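Local coordinates for protein lytic polysaccharide monooxygenase (Neurospora crassa, PDB 4QI8) that probably cleaves cellulose oxidatively as a copper-dependent monooxygenase of the AA9 family, using a reductant and oxygen or hydrogen peroxide, at residues Q77-R82 with P207-F212; A97-I102 with V179-A184. All blocks are in the same frame, centred on the assembly; numbering follows the deposited sequence.

Contact 1. Residues Q77-R82 with P207-F212; sequences QFYLAR and PGPSVF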
loop_
_atom_site.group_PDB
_atom_site.type_symbol
_atom_site.label_atom_id
_atom_site.label_comp_id
_atom_site.label_asym_id
_atom_site.label_seq_id
_atom_site.Cartn_x
_atom_site.Cartn_y
_atom_site.Cartn_z
ATOM N N GLN A 77 -4.212 -0.827 2.871
ATOM C CA GLN A 77 -3.091 -1.620 3.380
ATOM C C GLN A 77 -1.792 -0.927 2.978
ATOM O O GLN A 77 -1.718 -0.307 1.914
ATOM C CB GLN A 77 -3.129 -3.064 2.861
ATOM C CG GLN A 77 -4.519 -3.670 2.902
ATOM C CD GLN A 77 -4.577 -5.185 2.790
ATOM O OE1 GLN A 77 -5.431 -5.813 3.411
ATOM N NE2 GLN A 77 -3.697 -5.774 1.994
ATOM N N PHE A 78 -0.776 -1.037 3.830
ATOM C CA PHE A 78 0.538 -0.455 3.562
ATOM C C PHE A 78 1.637 -1.481 3.789
ATOM O O PHE A 78 1.594 -2.255 4.752
ATOM C CB PHE A 78 0.802 0.768 4.463
ATOM C CG PHE A 78 -0.101 1.942 4.188
ATOM C CD1 PHE A 78 0.187 2.831 3.160
ATOM C CD2 PHE A 78 -1.238 2.157 4.955
ATOM C CE1 PHE A 78 -0.635 3.903 2.912
ATOM C CE2 PHE A 78 -2.073 3.226 4.688
ATOM C CZ PHE A 78 -1.770 4.094 3.668
ATOM N N TYR A 79 2.638 -1.454 2.913
ATOM C CA TYR A 79 3.786 -2.340 2.986
ATOM C C TYR A 79 5.067 -1.528 2.839
ATOM O O TYR A 79 5.096 -0.507 2.142
ATOM C CB TYR A 79 3.779 -3.360 1.857
ATOM C CG TYR A 79 2.679 -4.397 1.834
ATOM C CD1 TYR A 79 1.377 -4.071 1.486
ATOM C CD2 TYR A 79 2.964 -5.738 2.117
ATOM C CE1 TYR A 79 0.382 -5.056 1.424
ATOM C CE2 TYR A 79 1.989 -6.715 2.036
ATOM C CZ TYR A 79 0.708 -6.375 1.701
ATOM O OH TYR A 79 -0.234 -7.368 1.616
ATOM N N LEU A 80 6.132 -2.032 3.456
ATOM C CA LEU A 80 7.475 -1.509 3.248
ATOM C C LEU A 80 8.370 -2.547 2.585
ATOM O O LEU A 80 8.180 -3.752 2.761
ATOM C CB LEU A 80 8.113 -1.163 4.590
ATOM C CG LEU A 80 7.641 0.132 5.245
ATOM C CD1 LEU A 80 8.167 0.248 6.675
ATOM C CD2 LEU A 80 8.086 1.357 4.436
ATOM N N ALA A 81 9.373 -2.064 1.853
ATOM C CA ALA A 81 10.431 -2.918 1.316
ATOM C C ALA A 81 11.734 -2.149 1.400
ATOM O O ALA A 81 11.811 -1.009 0.949
ATOM C CB ALA A 81 10.139 -3.321 -0.122
ATOM N N ARG A 82 12.759 -2.779 1.967
ATOM C CA ARG A 82 14.034 -2.110 2.168
ATOM C C ARG A 82 14.977 -2.334 0.992
ATOM O O ARG A 82 15.308 -3.463 0.621
ATOM C CB ARG A 82 14.702 -2.594 3.454
ATOM C CG ARG A 82 15.954 -1.802 3.790
ATOM C CD ARG A 82 16.591 -2.263 5.086
ATOM N NE ARG A 82 17.779 -1.486 5.445
ATOM C CZ ARG A 82 18.991 -1.662 4.924
ATOM N NH1 ARG A 82 19.219 -2.595 4.007
ATOM N NH2 ARG A 82 19.996 -0.906 5.340
ATOM N N PRO A 207 -6.120 -9.710 2.372
ATOM C CA PRO A 207 -5.134 -10.473 1.614
ATOM C C PRO A 207 -3.723 -10.096 2.040
ATOM O O PRO A 207 -3.463 -9.014 2.583
ATOM C CB PRO A 207 -5.428 -10.075 0.163
ATOM C CG PRO A 207 -5.930 -8.690 0.276
ATOM C CD PRO A 207 -6.735 -8.655 1.555
ATOM N N GLY A 208 -2.815 -11.026 1.799
ATOM C CA GLY A 208 -1.420 -10.823 2.103
ATOM C C GLY A 208 -1.010 -11.355 3.465
ATOM O O GLY A 208 -1.798 -11.966 4.191
ATOM N N PRO A 209 0.241 -11.090 3.834
ATOM C CA PRO A 209 0.828 -11.623 5.059
ATOM C C PRO A 209 0.320 -10.914 6.292
ATOM O O PRO A 209 -0.396 -9.919 6.213
ATOM C CB PRO A 209 2.319 -11.369 4.855
ATOM C CG PRO A 209 2.360 -10.132 4.000
ATOM C CD PRO A 209 1.211 -10.299 3.051
ATOM N N SER A 210 0.700 -11.457 7.433
ATOM C CA SER A 210 0.401 -10.841 8.712
ATOM C C SER A 210 1.043 -9.464 8.834
ATOM O O SER A 210 2.069 -9.205 8.229
ATOM C CB SER A 210 0.928 -11.738 9.828
ATOM O OG SER A 210 0.385 -13.047 9.736
ATOM N N VAL A 211 0.444 -8.590 9.641
ATOM C CA VAL A 211 1.022 -7.280 9.928
ATOM C C VAL A 211 2.227 -7.446 10.842
ATOM O O VAL A 211 2.155 -8.041 11.912
ATOM C CB VAL A 211 -0.008 -6.326 10.577
ATOM C CG1 VAL A 211 0.636 -4.990 10.958
ATOM C CG2 VAL A 211 -1.194 -6.092 9.635
ATOM N N PHE A 212 3.343 -6.890 10.408
ATOM C CA PHE A 212 4.545 -6.873 11.208
ATOM C C PHE A 212 4.487 -5.738 12.217
ATOM O O PHE A 212 4.213 -4.599 11.853
ATOM C CB PHE A 212 5.761 -6.683 10.308
ATOM C CG PHE A 212 7.006 -6.420 11.078
ATOM C CD1 PHE A 212 7.742 -7.462 11.599
ATOM C CD2 PHE A 212 7.416 -5.120 11.341
ATOM C CE1 PHE A 212 8.877 -7.218 12.352
ATOM C CE2 PHE A 212 8.547 -4.871 12.089
ATOM C CZ PHE A 212 9.281 -5.917 12.588
#

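Contact 2. Residues A97-I102 with V179-A184; sequences AVWFKI and VSFPGA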
loop_
_atom_site.group_PDB
_atom_site.type_symbol
_atom_site.label_atom_id
_atom_site.label_comp_id
_atom_site.label_asym_id
_atom_site.label_seq_id
_atom_site.Cartn_x
_atom_site.Cartn_y
_atom_site.Cartn_z
ATOM N N ALA A 97 10.840 -11.388 -2.712
ATOM C CA ALA A 97 10.060 -11.454 -1.486
ATOM C C ALA A 97 10.632 -10.469 -0.482
ATOM O O ALA A 97 11.352 -10.842 0.441
ATOM C CB ALA A 97 10.076 -12.869 -0.929
ATOM N N VAL A 98 10.305 -9.198 -0.684
ATOM C CA VAL A 98 10.906 -8.099 0.052
ATOM C C VAL A 98 9.898 -7.217 0.784
ATOM O O VAL A 98 10.289 -6.363 1.572
ATOM C CB VAL A 98 11.775 -7.215 -0.886
ATOM C CG1 VAL A 98 12.934 -8.019 -1.438
ATOM C CG2 VAL A 98 10.953 -6.603 -2.028
ATOM N N TRP A 99 8.610 -7.404 0.520
ATOM C CA TRP A 99 7.583 -6.515 1.053
ATOM C C TRP A 99 6.999 -7.079 2.341
ATOM O O TRP A 99 6.550 -8.224 2.356
ATOM C CB TRP A 99 6.459 -6.350 0.029
ATOM C CG TRP A 99 6.891 -5.690 -1.243
ATOM C CD1 TRP A 99 7.322 -6.305 -2.378
ATOM C CD2 TRP A 99 6.941 -4.285 -1.505
ATOM N NE1 TRP A 99 7.632 -5.372 -3.340
ATOM C CE2 TRP A 99 7.415 -4.119 -2.821
ATOM C CE3 TRP A 99 6.639 -3.150 -0.747
ATOM C CZ2 TRP A 99 7.587 -2.857 -3.399
ATOM C CZ3 TRP A 99 6.820 -1.901 -1.319
ATOM C CH2 TRP A 99 7.271 -1.766 -2.635
ATOM N N PHE A 100 6.972 -6.267 3.395
ATOM C CA PHE A 100 6.280 -6.661 4.616
ATOM C C PHE A 100 5.190 -5.651 4.916
ATOM O O PHE A 100 5.326 -4.454 4.650
ATOM C CB PHE A 100 7.230 -6.869 5.815
ATOM C CG PHE A 100 8.073 -5.675 6.190
ATOM C CD1 PHE A 100 9.249 -5.398 5.519
ATOM C CD2 PHE A 100 7.707 -4.858 7.247
ATOM C CE1 PHE A 100 10.034 -4.321 5.876
ATOM C CE2 PHE A 100 8.498 -3.790 7.622
ATOM C CZ PHE A 100 9.667 -3.522 6.938
ATOM N N LYS A 101 4.087 -6.170 5.440
ATOM C CA LYS A 101 2.912 -5.375 5.725
ATOM C C LYS A 101 3.074 -4.676 7.056
ATOM O O LYS A 101 3.431 -5.308 8.047
ATOM C CB LYS A 101 1.689 -6.282 5.761
ATOM C CG LYS A 101 0.375 -5.557 5.989
ATOM C CD LYS A 101 -0.792 -6.525 6.130
ATOM C CE LYS A 101 -1.217 -7.113 4.804
ATOM N NZ LYS A 101 -2.196 -8.217 5.011
ATOM N N ILE A 102 2.790 -3.377 7.083
ATOM C CA ILE A 102 2.822 -2.619 8.328
ATOM C C ILE A 102 1.450 -2.122 8.785
ATOM O O ILE A 102 1.329 -1.612 9.893
ATOM C CB ILE A 102 3.839 -1.453 8.304
ATOM C CG1 ILE A 102 3.495 -0.426 7.221
ATOM C CG2 ILE A 102 5.243 -2.003 8.121
ATOM C CD1 ILE A 102 4.332 0.830 7.324
ATOM N N VAL A 179 6.753 -10.829 1.338
ATOM C CA VAL A 179 6.100 -11.341 0.150
ATOM C C VAL A 179 6.534 -10.552 -1.081
ATOM O O VAL A 179 7.185 -9.514 -0.981
ATOM C CB VAL A 179 4.563 -11.294 0.293
ATOM C CG1 VAL A 179 4.135 -12.155 1.487
ATOM C CG2 VAL A 179 4.047 -9.865 0.423
ATOM N N SER A 180 6.157 -11.067 -2.244
ATOM C CA SER A 180 6.455 -10.406 -3.504
ATOM C C SER A 180 5.186 -9.845 -4.138
ATOM O O SER A 180 4.076 -10.329 -3.890
ATOM C CB SER A 180 7.128 -11.385 -4.467
ATOM O OG SER A 180 6.247 -12.426 -4.840
ATOM N N PHE A 181 5.374 -8.824 -4.966
ATOM C CA PHE A 181 4.308 -8.292 -5.812
ATOM C C PHE A 181 4.820 -8.210 -7.239
ATOM O O PHE A 181 5.806 -7.535 -7.480
ATOM C CB PHE A 181 3.875 -6.898 -5.362
ATOM C CG PHE A 181 3.068 -6.908 -4.099
ATOM C CD1 PHE A 181 1.766 -7.366 -4.105
ATOM C CD2 PHE A 181 3.616 -6.505 -2.903
ATOM C CE1 PHE A 181 1.017 -7.414 -2.936
ATOM C CE2 PHE A 181 2.861 -6.540 -1.734
ATOM C CZ PHE A 181 1.568 -6.998 -1.755
ATOM N N PRO A 182 4.182 -8.903 -8.188
ATOM C CA PRO A 182 3.101 -9.873 -7.994
ATOM C C PRO A 182 3.593 -11.123 -7.254
ATOM O O PRO A 182 4.797 -11.384 -7.198
ATOM C CB PRO A 182 2.657 -10.193 -9.422
ATOM C CG PRO A 182 3.876 -9.963 -10.249
ATOM C CD PRO A 182 4.607 -8.830 -9.603
ATOM N N GLY A 183 2.658 -11.867 -6.679
ATOM C CA GLY A 183 2.936 -13.118 -5.997
ATOM C C GLY A 183 2.125 -13.287 -4.727
ATOM O O GLY A 183 1.640 -14.373 -4.430
ATOM N N ALA A 184 1.975 -12.206 -3.975
ATOM C CA ALA A 184 1.335 -12.277 -2.667
ATOM C C ALA A 184 -0.144 -12.598 -2.769
ATOM O O ALA A 184 -0.704 -13.232 -1.872
ATOM C CB ALA A 184 1.512 -10.962 -1.921
#

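Contact 1. Residues Q77-R82 with P207-F212
Gln77 and Tyr79 of strand 76-82 send their side chains onto the loop Pro207-Gly208-Pro209. Gln77 has CG anti to its carbonyl carbon (chi1 -43°), and beyond CG the chain runs extended. It crosses the ring of Pro207 obliquely. The two ends of its amide do different work. Gln77 NE2 gives a weak hydrogen bond to the carbonyl O of Pro207, at 3.3 Å and 155°. Gln77 OE1 lies 3.6 Å from CD of the Pro207 ring, while Asn206 ND2 supplies its hydrogen bond. NE2 also donates to Glu141 OE1 on strand 134-144. The amide of this buried side chain is thus gripped at both ends, which fixes its flip.

AA9 enzymes are built on a beta-sandwich, and strand 76-82 is an inner strand of its larger sheet, between strands 134-144 and 99-104. The loop comes from the C-terminal part of the chain and packs against the side of the sheet that carries the Gln77 and Tyr79 side chains. Gln77 is about 11 Å, side chain to side chain, from the copper ligand Tyr157.

Two residues along the strand, Tyr79 has CG anti to its carbonyl carbon as well (chi1 -66°). Its ring meets Pro209 tip to tip. CD of Pro209 sits in the plane of the phenol ring, at its edge, 3.6 Å from Tyr79 OH and 3.8 Å from Tyr79 CE2. CG of Pro209 follows at 4.0 Å from Tyr79 CE2. Tyr79 OH also lies 3.7 Å from Gly208 CA. This hydroxyl is hydrogen-bonded to the hydroxyl of Tyr185, and Lys101 NZ bonds the carbonyl oxygens of both Pro207 and Pro209.

Contact 2. Residues A97-I102 with V179-A184
Trp99 and Val179 form an antiparallel hydrogen-bonded pair. Trp99 N donates to Val179 O at 3.0 Å, in the carbonyl plane, and Val179 N donates to Trp99 O at 2.8 Å. Val98 N adds a weak bond to the same Val179 O, bent to 121°. Val98 and Trp99 together face Val179, which makes a classic beta bulge. Ala97 CA extends the run with a CA-H...O contact to this oxygen.

The Trp99 side chain leaves the strand with CG anti to its carbonyl carbon (chi1 -64°). Trp99 CB lies 3.4 Å from Val179 O and 4.0 Å from Phe181 CE2. CG meets Phe181 CD2. Trp99 CD1 comes 3.7 Å from Phe181 CD2, and Val179 O is also close, at the edge of the indole and in its plane. NE1, the next atom round the ring, donates a hydrogen bond to Gly94 O. In the benzo ring, Trp99 CE3 lies 3.6 Å from Ala81 CB, with CZ3 beside it. Phe181 CD2 stands over one face of the indole, offset toward the rim. The pair is edge-to-face: Phe181 turns its edge to the five-membered ring of Trp99, with centroids 5.3 Å apart and the two ring planes at 70°. Phe181 continues the aromatic cluster to Tyr79 and Tyr185, both edge-to-face, and forms a cation-pi contact with Arg139. On the other segment, Val179 CG2 packs 3.6 Å from Trp99 O.

The Trp99-Val179 pair joins the short strand 178-179 to strand 99-104 at an outer edge of the larger sheet. The benzo ring lies by Ala81 of strand 76-82. The Trp99 side chain also touches Leu137 and Arg139 of strand 134-144, and Arg41 and Cys42 of helix 39-42.

How the contacts relate
Both contacts bring late parts of the chain onto the larger sheet, through the neighbouring strands 76-82 and 99-104. Their centres are 7 Å apart. Contact 1 is buried, and the side chains of an inner strand carry it against a proline-rich loop. Contact 2 is partly buried. It relies more on backbone bonds, because its second segment begins as the outermost strand, and on an aromatic pair; its Ala97 end is exposed. The strands are themselves tied by Leu80 N to Phe100 O, 2.8 Å. Lys101 belongs to a segment of contact 2, but its side chain is used by contact 1, where its CE packs beside the Tyr79 hydroxyl.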